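PDB 1SW6: regulatory protein SWI6 from Saccharomyces cerevisiae, which serves as a shared subunit of the SBF and MBF complexes, which drive cell-cycle-dependent transcription, and is represented here by its ankyrin-repeat domain. Local coordinates for residues Tyr191-Ile195 with Asp260-Leu266; Cys167-Ala171 with Phe183-Leu187; Phe66-Leu70 with Phe105-Glu111; Met46-Pro52 with Asn156-Asn162. All coordinates share one frame; numbering follows the deposited sequence.

Contact 1. Residues Tyr191-Ile195 with Asp260-Leu266; sequences YPCLI and DSILENL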
# COMPACT_ATOMS: atom_id res chain seq x y z
N TYR A 191 -19.33 6.14 10.49
CA TYR A 191 -20.62 5.76 9.92
C TYR A 191 -21.08 6.68 8.77
O TYR A 191 -21.80 6.23 7.88
CB TYR A 191 -21.71 5.71 11.01
CG TYR A 191 -22.06 7.06 11.61
CD1 TYR A 191 -22.90 7.95 10.93
CD2 TYR A 191 -21.53 7.46 12.82
CE1 TYR A 191 -23.18 9.22 11.46
CE2 TYR A 191 -21.79 8.71 13.36
CZ TYR A 191 -22.62 9.59 12.67
OH TYR A 191 -22.88 10.83 13.21
N PRO A 192 -20.69 7.97 8.78
CA PRO A 192 -21.15 8.80 7.67
C PRO A 192 -20.70 8.24 6.32
O PRO A 192 -21.37 8.46 5.31
CB PRO A 192 -20.52 10.16 7.96
CG PRO A 192 -20.47 10.19 9.48
CD PRO A 192 -20.01 8.79 9.81
N CYS A 193 -19.59 7.51 6.29
CA CYS A 193 -19.08 6.92 5.05
C CYS A 193 -19.97 5.80 4.53
O CYS A 193 -19.92 5.46 3.35
CB CYS A 193 -17.66 6.37 5.26
SG CYS A 193 -16.43 7.56 5.85
N LEU A 194 -20.77 5.21 5.40
CA LEU A 194 -21.65 4.12 5.00
C LEU A 194 -22.59 4.50 3.86
O LEU A 194 -23.06 3.63 3.13
CB LEU A 194 -22.49 3.64 6.18
CG LEU A 194 -21.72 2.99 7.32
CD1 LEU A 194 -22.66 2.71 8.48
CD2 LEU A 194 -21.08 1.70 6.80
N ILE A 195 -22.88 5.78 3.69
CA ILE A 195 -23.79 6.18 2.62
C ILE A 195 -23.08 6.55 1.32
O ILE A 195 -23.72 6.92 0.34
CB ILE A 195 -24.68 7.37 3.04
CG1 ILE A 195 -23.85 8.65 3.08
CG2 ILE A 195 -25.32 7.08 4.40
CD1 ILE A 195 -24.69 9.90 3.20
N ASP A 260 -28.03 14.16 14.50
CA ASP A 260 -27.45 13.86 13.19
C ASP A 260 -28.53 13.33 12.24
O ASP A 260 -29.13 12.29 12.51
CB ASP A 260 -26.33 12.82 13.34
CG ASP A 260 -25.45 12.70 12.09
OD1 ASP A 260 -25.99 12.62 10.96
OD2 ASP A 260 -24.21 12.68 12.23
N SER A 261 -28.76 14.03 11.14
CA SER A 261 -29.76 13.59 10.17
C SER A 261 -29.38 12.22 9.63
O SER A 261 -30.25 11.39 9.38
CB SER A 261 -29.88 14.58 9.01
OG SER A 261 -30.65 15.71 9.38
N ILE A 262 -28.08 11.99 9.45
CA ILE A 262 -27.61 10.70 8.94
C ILE A 262 -27.76 9.62 9.99
O ILE A 262 -28.42 8.60 9.77
CB ILE A 262 -26.11 10.75 8.52
CG1 ILE A 262 -25.96 11.55 7.23
CG2 ILE A 262 -25.57 9.33 8.33
CD1 ILE A 262 -24.55 11.54 6.67
N LEU A 263 -27.14 9.84 11.14
CA LEU A 263 -27.18 8.87 12.21
C LEU A 263 -28.62 8.45 12.50
O LEU A 263 -28.90 7.27 12.69
CB LEU A 263 -26.51 9.44 13.46
CG LEU A 263 -25.96 8.42 14.45
CD1 LEU A 263 -25.12 9.12 15.48
CD2 LEU A 263 -27.10 7.67 15.10
N GLU A 264 -29.53 9.41 12.51
CA GLU A 264 -30.93 9.12 12.79
C GLU A 264 -31.60 8.30 11.69
O GLU A 264 -32.28 7.31 11.98
CB GLU A 264 -31.71 10.42 13.02
CG GLU A 264 -31.89 10.83 14.49
CD GLU A 264 -30.61 10.74 15.32
OE1 GLU A 264 -30.23 9.62 15.70
OE2 GLU A 264 -29.99 11.80 15.59
N ASN A 265 -31.42 8.70 10.44
CA ASN A 265 -32.04 7.99 9.32
C ASN A 265 -31.33 6.70 8.91
O ASN A 265 -31.83 5.96 8.06
CB ASN A 265 -32.15 8.92 8.10
CG ASN A 265 -33.07 10.10 8.34
OD1 ASN A 265 -33.43 10.82 7.40
ND2 ASN A 265 -33.46 10.32 9.59
N LEU A 266 -30.17 6.43 9.49
CA LEU A 266 -29.43 5.22 9.17
C LEU A 266 -29.90 4.06 10.06
O LEU A 266 -29.43 3.91 11.19
CB LEU A 266 -27.93 5.43 9.38
CG LEU A 266 -26.91 5.25 8.25
CD1 LEU A 266 -25.51 5.22 8.87
CD2 LEU A 266 -27.15 3.96 7.48
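Y191 reaches across to the start of helix 261-265, and its ring marks the tight part of this contact. Its CG sits between the backbone N and the carbonyl carbon (chi1 68°), which turns the ring toward that helix. L263 lies over one face, CG 4.3 Å from the centroid of the Y191 ring in a CH-pi contact, and CD of P192 presses on the opposite face near the rim. I262 comes in at the ring edge, with its CG2 3.9 Å from CE1 of Y191. The apolar packing continues through I262 to L266, just past the helix end: CD1 of I195 meets CD1 of I262 at 3.8 Å, and L194 and L266 cross at about a right angle where their CD1 atoms touch. This buried seam joins the loop closing the second ankyrin repeat to a short helix inside the third repeat, with W231 of helix 218-234 leaning on Y191 and L194. Toward solvent the contact turns polar: Y191 OH gives D260 OD2 a very short hydrogen bond (2.5 Å), ring and carboxylate planes 64° apart. OD1 of D260 accepts the backbone N-H of L263 from above the carboxylate plane, an Asx motif, and OE2 of exposed E264 accepts that of D260.

Contact 2. Residues Cys167-Ala171 with Phe183-Leu187; sequences CLVKA and FEALL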
# COMPACT_ATOMS: atom_id res chain seq x y z
N CYS A 167 -12.48 6.54 3.38
CA CYS A 167 -11.56 5.99 4.36
C CYS A 167 -12.13 4.73 5.00
O CYS A 167 -11.38 3.82 5.33
CB CYS A 167 -11.22 7.03 5.45
SG CYS A 167 -12.63 7.73 6.33
N LEU A 168 -13.45 4.67 5.16
CA LEU A 168 -14.05 3.48 5.75
C LEU A 168 -13.86 2.30 4.79
O LEU A 168 -13.72 1.16 5.22
CB LEU A 168 -15.54 3.71 6.02
CG LEU A 168 -16.26 2.48 6.59
CD1 LEU A 168 -15.70 2.17 7.98
CD2 LEU A 168 -17.77 2.73 6.65
N VAL A 169 -13.85 2.57 3.49
CA VAL A 169 -13.63 1.52 2.49
C VAL A 169 -12.24 0.87 2.72
O VAL A 169 -12.06 -0.32 2.50
CB VAL A 169 -13.73 2.11 1.05
CG1 VAL A 169 -13.22 1.09 0.00
CG2 VAL A 169 -15.19 2.45 0.75
N LYS A 170 -11.28 1.66 3.19
CA LYS A 170 -9.94 1.14 3.46
C LYS A 170 -9.99 0.15 4.62
O LYS A 170 -9.26 -0.84 4.64
CB LYS A 170 -8.98 2.28 3.80
CG LYS A 170 -8.80 3.25 2.64
CD LYS A 170 -8.47 2.48 1.37
CE LYS A 170 -8.72 3.32 0.13
NZ LYS A 170 -8.48 2.52 -1.09
N ALA A 171 -10.89 0.41 5.57
CA ALA A 171 -11.05 -0.48 6.71
C ALA A 171 -11.48 -1.86 6.25
O ALA A 171 -11.05 -2.87 6.83
CB ALA A 171 -12.10 0.09 7.68
N PHE A 183 -12.89 -2.51 14.43
CA PHE A 183 -13.95 -2.18 13.49
C PHE A 183 -15.26 -1.65 14.06
O PHE A 183 -15.75 -0.61 13.60
CB PHE A 183 -14.27 -3.38 12.59
CG PHE A 183 -15.10 -3.02 11.39
CD1 PHE A 183 -14.62 -2.11 10.44
CD2 PHE A 183 -16.34 -3.60 11.19
CE1 PHE A 183 -15.38 -1.78 9.32
CE2 PHE A 183 -17.11 -3.28 10.06
CZ PHE A 183 -16.62 -2.37 9.12
N GLU A 184 -15.83 -2.33 15.05
CA GLU A 184 -17.09 -1.87 15.60
C GLU A 184 -16.97 -0.49 16.22
O GLU A 184 -17.86 0.34 16.05
CB GLU A 184 -17.65 -2.88 16.62
CG GLU A 184 -19.03 -2.47 17.17
CD GLU A 184 -19.85 -3.66 17.67
OE1 GLU A 184 -19.27 -4.74 17.91
OE2 GLU A 184 -21.08 -3.51 17.82
N ALA A 185 -15.87 -0.24 16.93
CA ALA A 185 -15.66 1.07 17.54
C ALA A 185 -15.43 2.10 16.44
O ALA A 185 -15.84 3.26 16.56
CB ALA A 185 -14.46 1.03 18.49
N LEU A 186 -14.78 1.68 15.36
CA LEU A 186 -14.52 2.58 14.23
C LEU A 186 -15.81 3.13 13.59
O LEU A 186 -15.86 4.27 13.13
CB LEU A 186 -13.71 1.86 13.16
CG LEU A 186 -13.25 2.69 11.96
CD1 LEU A 186 -12.20 3.71 12.41
CD2 LEU A 186 -12.65 1.76 10.91
N LEU A 187 -16.85 2.31 13.56
CA LEU A 187 -18.10 2.75 12.97
C LEU A 187 -18.71 3.94 13.71
O LEU A 187 -19.40 4.75 13.11
CB LEU A 187 -19.09 1.57 12.91
CG LEU A 187 -18.67 0.46 11.93
CD1 LEU A 187 -19.64 -0.71 11.99
CD2 LEU A 187 -18.62 1.04 10.51
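L168 sets its CD1 methyl against F183, L186 and L187, so one leucine methyl meets three side chains of the partner helix. The chain of L168 crosses that of F183 at about a right angle, and CD1 of L168 stands 4.2 Å from CE1 of F183, approaching the ring obliquely. It crosses L187 just as steeply, methyl against methyl, with CD1 of L168 4.0 Å from CD2 of L187. With CG opposite the backbone N (chi1 178°), L168 carries its branch outward, although its CB is not aimed at helix 183-190. One turn further on, A171 does point its CB across. That methyl sits at the edge of the F183 ring, near its plane, 4.1 Å from CE1 of F183, and more closely against L186, 3.7 Å from CD2. No hydrogen bond crosses between the segments; the two are joined by apolar packing. Their axes run antiparallel at 168° and 11.6 Å apart, the helix pair of the second ankyrin repeat, here joined by a connection long enough to hold the short helix 176-179. On the side toward the preceding repeat, T139 of helix 134-140 touches A171, while L144 and V147 of helix 144-152 pack on L186. Helix 218-234 takes the F183 and L187 side, where the Y224 ring meets F183 and W231 rests on L187.

Contact 3. Residues Phe66-Leu70 with Phe105-Glu111; sequences FLQRL and FDSLLQE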
# COMPACT_ATOMS: atom_id res chain seq x y z
N PHE A 66 3.80 16.19 9.40
CA PHE A 66 2.98 15.85 10.56
C PHE A 66 2.57 14.38 10.52
O PHE A 66 2.59 13.70 11.55
CB PHE A 66 1.74 16.73 10.57
CG PHE A 66 0.80 16.45 11.71
CD1 PHE A 66 1.26 16.42 13.02
CD2 PHE A 66 -0.56 16.26 11.48
CE1 PHE A 66 0.38 16.22 14.09
CE2 PHE A 66 -1.45 16.06 12.54
CZ PHE A 66 -0.98 16.04 13.84
N LEU A 67 2.22 13.90 9.34
CA LEU A 67 1.79 12.52 9.16
C LEU A 67 2.88 11.50 9.47
O LEU A 67 2.59 10.43 10.02
CB LEU A 67 1.30 12.30 7.72
CG LEU A 67 0.00 11.52 7.54
CD1 LEU A 67 -0.18 11.19 6.06
CD2 LEU A 67 0.04 10.23 8.35
N GLN A 68 4.12 11.81 9.13
CA GLN A 68 5.23 10.90 9.39
C GLN A 68 5.58 10.88 10.88
O GLN A 68 6.03 9.86 11.40
CB GLN A 68 6.47 11.31 8.57
CG GLN A 68 7.35 10.14 8.15
CD GLN A 68 6.63 9.17 7.20
OE1 GLN A 68 7.17 8.12 6.86
NE2 GLN A 68 5.42 9.54 6.78
N ARG A 69 5.35 12.00 11.56
CA ARG A 69 5.62 12.10 12.99
C ARG A 69 4.61 11.26 13.77
O ARG A 69 4.90 10.80 14.87
CB ARG A 69 5.55 13.56 13.46
CG ARG A 69 6.55 14.47 12.76
CD ARG A 69 7.97 14.00 13.00
NE ARG A 69 8.50 14.41 14.30
CZ ARG A 69 9.05 15.59 14.55
NH1 ARG A 69 9.16 16.50 13.58
NH2 ARG A 69 9.51 15.88 15.77
N LEU A 70 3.43 11.06 13.19
CA LEU A 70 2.41 10.26 13.84
C LEU A 70 2.75 8.79 13.67
O LEU A 70 2.72 8.02 14.62
CB LEU A 70 1.03 10.54 13.23
CG LEU A 70 0.38 11.90 13.50
CD1 LEU A 70 -1.01 11.93 12.87
CD2 LEU A 70 0.29 12.14 15.00
N PHE A 105 -1.47 13.84 21.21
CA PHE A 105 -1.80 14.32 19.88
C PHE A 105 -1.64 15.83 19.86
O PHE A 105 -1.17 16.41 18.87
CB PHE A 105 -3.24 13.97 19.52
CG PHE A 105 -3.63 14.36 18.13
CD1 PHE A 105 -3.20 13.61 17.04
CD2 PHE A 105 -4.38 15.51 17.90
CE1 PHE A 105 -3.52 14.00 15.75
CE2 PHE A 105 -4.70 15.91 16.61
CZ PHE A 105 -4.27 15.15 15.53
N ASP A 106 -2.02 16.47 20.96
CA ASP A 106 -1.94 17.92 21.07
C ASP A 106 -0.52 18.46 21.01
O ASP A 106 -0.27 19.51 20.43
CB ASP A 106 -2.61 18.37 22.37
CG ASP A 106 -3.72 19.37 22.12
OD1 ASP A 106 -3.41 20.48 21.64
OD2 ASP A 106 -4.89 19.04 22.41
N SER A 107 0.42 17.75 21.62
CA SER A 107 1.81 18.18 21.61
C SER A 107 2.35 18.12 20.18
O SER A 107 2.94 19.09 19.69
CB SER A 107 2.66 17.30 22.53
OG SER A 107 2.78 15.99 22.01
N LEU A 108 2.16 16.98 19.53
CA LEU A 108 2.62 16.79 18.15
C LEU A 108 2.05 17.88 17.26
O LEU A 108 2.67 18.26 16.26
CB LEU A 108 2.17 15.42 17.62
CG LEU A 108 2.97 14.20 18.09
CD1 LEU A 108 2.24 12.93 17.69
CD2 LEU A 108 4.37 14.23 17.47
N LEU A 109 0.88 18.37 17.63
CA LEU A 109 0.22 19.42 16.87
C LEU A 109 0.98 20.75 16.98
O LEU A 109 1.22 21.41 15.97
CB LEU A 109 -1.22 19.59 17.36
CG LEU A 109 -2.23 20.13 16.33
CD1 LEU A 109 -2.30 19.19 15.15
CD2 LEU A 109 -3.60 20.27 16.97
N GLN A 110 1.37 21.12 18.19
CA GLN A 110 2.11 22.37 18.40
C GLN A 110 3.54 22.19 17.87
O GLN A 110 4.17 23.13 17.40
CB GLN A 110 2.15 22.76 19.89
CG GLN A 110 2.76 24.16 20.19
CD GLN A 110 1.73 25.29 20.22
OE1 GLN A 110 0.91 25.40 21.17
NE2 GLN A 110 1.76 26.15 19.20
N GLU A 111 4.03 20.96 17.95
CA GLU A 111 5.37 20.63 17.49
C GLU A 111 5.55 20.85 16.00
O GLU A 111 6.56 21.41 15.56
CB GLU A 111 5.69 19.17 17.82
CG GLU A 111 7.15 18.81 17.66
CD GLU A 111 7.36 17.57 16.81
OE1 GLU A 111 7.33 17.68 15.54
OE2 GLU A 111 7.56 16.45 17.37
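F66 and F105 both set CG opposite their own backbone N (chi1 179° and -177°), which swings each ring out from the flank of its helix until the two meet between helices 57-71 and 105-115. The rings meet obliquely, planes 66° apart, and CZ of F66 lies 3.8 Å from CE1 of F105. The same ring tip also touches L109, whose CD1 is 3.7 Å from CZ of F66, while CE1 of F66 comes up against CB of L108, 4.0 Å away. Next along, L70 and L108 interlock obliquely and very closely, with CD2 of L70 only 3.4 Å from CD1 of L108. An alanine in place of F66 would probably open a gap between the helices and leave F105 and L109 without the ring they share. Beyond the leucines, R69 bends twice along its chain to bring NH2 to OE2 of E111, a 2.6 Å salt bridge; the remaining approach of the two charged groups is too tight in the model to interpret. The helices run roughly antiparallel, with axes 10.5 Å apart, and the chain joining them is largely unmodelled. Behind them helix 144-152 of the first ankyrin repeat provides H149, stacked on F105, and L146, against L70. The contact is thus apolar on its inner side and charged at its rim. Packing of rings and leucines is likely to supply most of its stability, and the pair on exposed R69, which also meets a crystal neighbour, probably matters less.

Contact 4. Residues Met46-Pro52 with Asn156-Asn162; sequences MKALPSP and NRLYGDN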
# COMPACT_ATOMS: atom_id res chain seq x y z
N MET A 46 -24.75 8.61 -1.58
CA MET A 46 -24.08 9.77 -2.13
C MET A 46 -22.69 9.37 -2.65
O MET A 46 -22.10 8.40 -2.19
CB MET A 46 -23.96 10.80 -1.00
CG MET A 46 -23.42 12.16 -1.37
SD MET A 46 -23.49 13.26 0.07
CE MET A 46 -21.77 13.26 0.62
N LYS A 47 -22.18 10.11 -3.63
CA LYS A 47 -20.86 9.80 -4.14
C LYS A 47 -19.87 10.46 -3.18
O LYS A 47 -20.14 11.55 -2.65
CB LYS A 47 -20.68 10.34 -5.56
CG LYS A 47 -21.65 9.73 -6.57
CD LYS A 47 -21.23 9.99 -8.00
CE LYS A 47 -20.00 9.17 -8.37
NZ LYS A 47 -20.24 7.71 -8.28
N ALA A 48 -18.74 9.80 -2.94
CA ALA A 48 -17.74 10.38 -2.05
C ALA A 48 -17.29 11.70 -2.66
O ALA A 48 -17.29 11.85 -3.88
CB ALA A 48 -16.55 9.43 -1.89
N LEU A 49 -16.92 12.65 -1.82
CA LEU A 49 -16.46 13.94 -2.33
C LEU A 49 -15.21 13.73 -3.17
O LEU A 49 -14.38 12.86 -2.87
CB LEU A 49 -16.16 14.90 -1.17
CG LEU A 49 -17.34 15.21 -0.24
CD1 LEU A 49 -16.97 16.31 0.74
CD2 LEU A 49 -18.53 15.63 -1.08
N PRO A 50 -15.06 14.51 -4.24
CA PRO A 50 -13.88 14.37 -5.11
C PRO A 50 -12.59 14.68 -4.35
O PRO A 50 -12.57 15.57 -3.50
CB PRO A 50 -14.15 15.37 -6.23
CG PRO A 50 -14.93 16.46 -5.51
CD PRO A 50 -15.89 15.66 -4.65
N SER A 51 -11.54 13.93 -4.64
CA SER A 51 -10.26 14.16 -3.98
C SER A 51 -9.91 15.63 -4.18
O SER A 51 -9.85 16.11 -5.31
CB SER A 51 -9.17 13.27 -4.58
OG SER A 51 -7.95 13.44 -3.88
N PRO A 52 -9.70 16.36 -3.08
CA PRO A 52 -9.36 17.78 -3.19
C PRO A 52 -8.09 18.04 -3.99
O PRO A 52 -7.09 17.34 -3.82
CB PRO A 52 -9.27 18.23 -1.73
CG PRO A 52 -8.87 16.97 -1.01
CD PRO A 52 -9.72 15.93 -1.67
N ASN A 156 -12.15 15.72 7.12
CA ASN A 156 -13.40 15.44 6.42
C ASN A 156 -13.45 13.95 6.11
O ASN A 156 -12.57 13.42 5.41
CB ASN A 156 -13.46 16.26 5.13
CG ASN A 156 -14.81 16.17 4.44
OD1 ASN A 156 -15.38 15.09 4.30
ND2 ASN A 156 -15.32 17.32 4.00
N ARG A 157 -14.46 13.28 6.61
CA ARG A 157 -14.60 11.84 6.42
C ARG A 157 -15.23 11.45 5.09
O ARG A 157 -15.25 10.27 4.73
CB ARG A 157 -15.41 11.26 7.57
CG ARG A 157 -14.81 11.56 8.93
CD ARG A 157 -15.82 11.37 10.05
NE ARG A 157 -16.93 12.33 9.95
CZ ARG A 157 -17.88 12.46 10.86
NH1 ARG A 157 -17.86 11.70 11.95
NH2 ARG A 157 -18.84 13.37 10.69
N LEU A 158 -15.74 12.42 4.35
CA LEU A 158 -16.42 12.12 3.10
C LEU A 158 -15.55 12.06 1.83
O LEU A 158 -16.04 11.65 0.78
CB LEU A 158 -17.57 13.11 2.88
CG LEU A 158 -18.64 13.22 3.98
CD1 LEU A 158 -19.80 14.06 3.46
CD2 LEU A 158 -19.14 11.84 4.37
N TYR A 159 -14.29 12.46 1.93
CA TYR A 159 -13.42 12.47 0.76
C TYR A 159 -13.05 11.10 0.20
O TYR A 159 -12.60 10.22 0.93
CB TYR A 159 -12.12 13.23 1.06
CG TYR A 159 -12.26 14.74 1.09
CD1 TYR A 159 -12.83 15.42 0.02
CD2 TYR A 159 -11.81 15.48 2.17
CE1 TYR A 159 -12.93 16.80 0.02
CE2 TYR A 159 -11.91 16.86 2.19
CZ TYR A 159 -12.47 17.51 1.11
OH TYR A 159 -12.57 18.88 1.11
N GLY A 160 -13.26 10.93 -1.10
CA GLY A 160 -12.90 9.67 -1.73
C GLY A 160 -11.49 9.82 -2.28
O GLY A 160 -10.99 10.95 -2.44
N ASP A 161 -10.81 8.71 -2.52
CA ASP A 161 -9.47 8.78 -3.09
C ASP A 161 -9.69 8.90 -4.60
O ASP A 161 -10.82 9.12 -5.04
CB ASP A 161 -8.65 7.54 -2.73
CG ASP A 161 -9.23 6.26 -3.29
OD1 ASP A 161 -10.22 6.31 -4.04
OD2 ASP A 161 -8.69 5.18 -2.97
N ASN A 162 -8.65 8.73 -5.40
CA ASN A 162 -8.79 8.86 -6.85
C ASN A 162 -9.77 7.87 -7.46
O ASN A 162 -10.22 8.05 -8.60
CB ASN A 162 -7.42 8.75 -7.53
CG ASN A 162 -6.50 9.91 -7.15
OD1 ASN A 162 -6.94 10.91 -6.58
ND2 ASN A 162 -5.21 9.77 -7.48
O HOH W 1 -12.44 11.34 -5.44
O HOH W 2 -8.92 12.29 -1.38
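M46 opens the walk: extended through its first two torsions (-174° and 176°), it bends only at chi3, which brings its CE 3.5 Å from CD1 of L158, the two chains crossing at about a right angle. A48 then sets its CB 3.7 Å from CA of G160, close enough that a side chain on the glycine would collide with it. At L49 the backbones join in a single bridge opposite Y159: the N of L49 gives to O of L158 at 2.9 Å, from above the carbonyl plane, and O of L49 takes the N-H of G160, 2.8 Å from N to O, nearly straight (171°) and in the carbonyl plane. CG of L49 packs on CB of L158, its CD1 reaches ND2 of N156, and its CB touches CD1 of Y159 at 3.6 Å. S51 reaches across through two waters, one linking its N to O of D161, the other its OG to O of G160. Last comes P52, whose CD lies over one face of the Y159 ring, 3.8 Å from the centroid, in a CH-pi contact. Near the rim of the opposite face lies OD1 of N156, which also accepts the N-H of L158, an Asx turn. An alanine at N156 would probably leave that N-H without its acceptor and let the turn that carries L158 and Y159 relax. The segment 156-162 spans the junction of the first and second ankyrin repeats, so strand 46-47 and the residues after it lie along the loop between them. Two direct backbone bonds hold the centre, apolar groups pack around it, and at S51 waters supply the polar link.

From the N terminus, residues 46-52 come first and wait longest for a partner: contact 4 closes only at 156-162, more than a hundred residues on. Contact 3 is nested inside that loop, pairing helix 57-71 with helix 105-115, and touches none of the others. The chain then closes contact 2 within the second ankyrin repeat, and afterwards contact 1, which reaches from the end of that repeat into the third. In space contacts 1, 2 and 4 adjoin: L194 and C193 pack on L168, O of I195 probably bonds to N of M46, and K170 of contact 2 forms a long, weak ion pair with D161 of contact 4. Contact 3 stands apart, its centre about 30 Å from that of contact 1.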